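Local coordinates for phenylacetic acid degradation-related protein (Ralstonia eutropha JMP134, PDB 2PIM) that is a putative thioesterase of the hotdog superfamily that probably hydrolyses acyl-CoA thioesters, and pairs with a second copy of itself, at residues D67-L72 with G103-E108. Numbering follows the deposited sequence. Where two conformers were deposited one is given.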
loop_
_atom_site.group_PDB
_atom_site.type_symbol
_atom_site.label_atom_id
_atom_site.label_comp_id
_atom_site.label_asym_id
_atom_site.label_seq_id
_atom_site.Cartn_x
_atom_site.Cartn_y
_atom_site.Cartn_z
ATOM N N ASP A 67 0.667 8.387 0.520
ATOM C CA ASP A 67 1.355 9.538 1.093
ATOM C C ASP A 67 1.075 10.822 0.286
ATOM O O ASP A 67 0.733 11.868 0.835
ATOM C CB ASP A 67 2.867 9.309 1.163
ATOM C CG ASP A 67 3.592 10.498 1.792
ATOM O OD1 ASP A 67 3.499 10.625 3.019
ATOM O OD2 ASP A 67 4.232 11.319 1.064
ATOM N N VAL A 68 1.209 10.743 -1.028
ATOM C CA VAL A 68 1.097 11.948 -1.855
ATOM C C VAL A 68 -0.317 12.548 -1.812
ATOM O O VAL A 68 -0.486 13.816 -1.675
ATOM C CB VAL A 68 1.661 11.720 -3.299
ATOM C CG1 VAL A 68 0.753 10.814 -4.130
ATOM C CG2 VAL A 68 1.922 13.019 -3.964
ATOM N N THR A 69 -1.316 11.661 -1.809
ATOM C CA THR A 69 -2.716 12.063 -1.817
ATOM C C THR A 69 -3.148 12.644 -0.457
ATOM O O THR A 69 -3.699 13.729 -0.383
ATOM C CB THR A 69 -3.658 10.933 -2.306
ATOM O OG1 THR A 69 -3.578 9.765 -1.458
ATOM C CG2 THR A 69 -3.334 10.562 -3.745
ATOM N N ALA A 70 -2.816 11.945 0.615
ATOM C CA ALA A 70 -3.049 12.444 1.989
ATOM C C ALA A 70 -2.274 13.699 2.338
ATOM O O ALA A 70 -2.731 14.546 3.166
ATOM C CB ALA A 70 -2.728 11.323 2.984
HETATM N N MSE A 71 -1.080 13.831 1.757
HETATM C CA MSE A 71 -0.280 15.059 1.957
HETATM C C MSE A 71 -0.977 16.250 1.321
HETATM O O MSE A 71 -1.129 17.341 1.935
HETATM C CB MSE A 71 1.146 14.939 1.376
HETATM C CG MSE A 71 2.216 14.317 2.302
HETATM SE SE MSE A 71 2.263 15.099 4.116
HETATM C CE MSE A 71 0.953 13.844 5.058
ATOM N N LEU A 72 -1.400 16.056 0.085
ATOM C CA LEU A 72 -2.133 17.125 -0.612
ATOM C C LEU A 72 -3.379 17.574 0.210
ATOM O O LEU A 72 -3.567 18.761 0.470
ATOM C CB LEU A 72 -2.493 16.694 -2.030
ATOM C CG LEU A 72 -3.449 17.686 -2.718
ATOM C CD1 LEU A 72 -2.958 19.125 -2.675
ATOM C CD2 LEU A 72 -3.660 17.219 -4.113
ATOM N N GLY A 103 5.791 11.087 -7.352
ATOM C CA GLY A 103 4.375 11.045 -7.074
ATOM C C GLY A 103 3.735 12.384 -7.318
ATOM O O GLY A 103 4.248 13.414 -6.865
ATOM N N ARG A 104 2.607 12.377 -8.015
ATOM C CA ARG A 104 1.835 13.629 -8.277
ATOM C C ARG A 104 0.379 13.453 -7.808
ATOM O O ARG A 104 -0.241 12.444 -8.098
ATOM C CB ARG A 104 1.902 14.010 -9.765
ATOM C CG ARG A 104 3.316 14.368 -10.212
ATOM C CD ARG A 104 3.451 14.971 -11.644
ATOM N NE ARG A 104 4.881 15.099 -12.046
ATOM C CZ ARG A 104 5.646 14.147 -12.634
ATOM N NH1 ARG A 104 5.177 12.963 -12.980
ATOM N NH2 ARG A 104 6.909 14.399 -12.918
ATOM N N ALA A 105 -0.125 14.403 -7.015
ATOM C CA ALA A 105 -1.500 14.381 -6.564
ATOM C C ALA A 105 -2.263 15.584 -7.122
ATOM O O ALA A 105 -1.667 16.636 -7.358
ATOM C CB ALA A 105 -1.559 14.352 -5.052
ATOM N N ARG A 106 -3.559 15.376 -7.387
ATOM C CA ARG A 106 -4.517 16.430 -7.747
ATOM C C ARG A 106 -5.839 16.182 -7.015
ATOM O O ARG A 106 -6.348 15.054 -7.014
ATOM C CB ARG A 106 -4.815 16.451 -9.266
ATOM C CG ARG A 106 -5.870 17.505 -9.674
ATOM C CD ARG A 106 -6.323 17.491 -11.152
ATOM N NE ARG A 106 -7.423 16.558 -11.457
ATOM C CZ ARG A 106 -7.260 15.346 -11.986
ATOM N NH1 ARG A 106 -6.059 14.874 -12.284
ATOM N NH2 ARG A 106 -8.303 14.592 -12.224
ATOM N N LEU A 107 -6.406 17.245 -6.450
ATOM C CA LEU A 107 -7.780 17.226 -5.920
ATOM C C LEU A 107 -8.837 17.273 -7.026
ATOM O O LEU A 107 -8.906 18.237 -7.756
ATOM C CB LEU A 107 -8.020 18.436 -4.983
ATOM C CG LEU A 107 -7.403 18.243 -3.606
ATOM C CD1 LEU A 107 -7.194 19.558 -2.887
ATOM C CD2 LEU A 107 -8.241 17.284 -2.784
ATOM N N GLU A 108 -9.667 16.239 -7.139
ATOM C CA GLU A 108 -10.813 16.271 -8.041
ATOM C C GLU A 108 -11.975 16.982 -7.412
ATOM O O GLU A 108 -12.795 17.507 -8.127
ATOM C CB GLU A 108 -11.310 14.875 -8.404
ATOM C CG GLU A 108 -10.390 14.115 -9.284
ATOM C CD GLU A 108 -10.876 13.993 -10.702
ATOM O OE1 GLU A 108 -11.179 15.046 -11.311
ATOM O OE2 GLU A 108 -10.905 12.839 -11.203
#
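Leu-72 leaves helix 67-72 with its CB already against the methyl of Ala-105, 3.9 Å from that residue's CB. Its CG, set anti to the backbone N (chi1 171°), carries the branch on toward the C-terminal end of strand 103-107 and lies beside the isobutyl group of Leu-107. Of the two terminal methyls CD2 makes the contact: it touches Ala-105 CB and reaches the strand backbone itself, 3.6 Å from Leu-107 N. Leu-107 answers with CG, 3.9 Å from Leu-72 CD2, and the two side chains cross obliquely; its own CG stands anti to the carbonyl carbon, which brings the end of the side chain nearer the helix than its first bond suggests. One turn back, Val-68 turns CG2 to the strand, and this methyl rests 3.7 Å from Gly-103 O and also touches Ala-105 CB. Between the two, Ala-105 CB also comes within 3.6 Å of Val-68 O, a carbonyl that already accepts the helical hydrogen bond from Leu-72 N. This is the hotdog arrangement, a curled antiparallel sheet wrapped around the long helix 58-75: the axes of the short segments pass 7.5 Å apart at -42°, with no hydrogen bond across. Strand 38-45, one of the two strands paired with strand 99-107, extends the apolar bed, Leu-39 touching both Val-68 and Leu-72. On the helix, Thr-69 lies beside Ala-105 and rests on Val-117 of strand 114-123, while its OG1 turns back to Leu-65 O. On the strand's other face the exposed arginines point away from the helix: Arg-104 forms a salt bridge with Glu-40, and Arg-106, in the conformer given, makes one to Glu-108, OE1 lying in plane at the guanidinium edge, 3.1 Å from NH2.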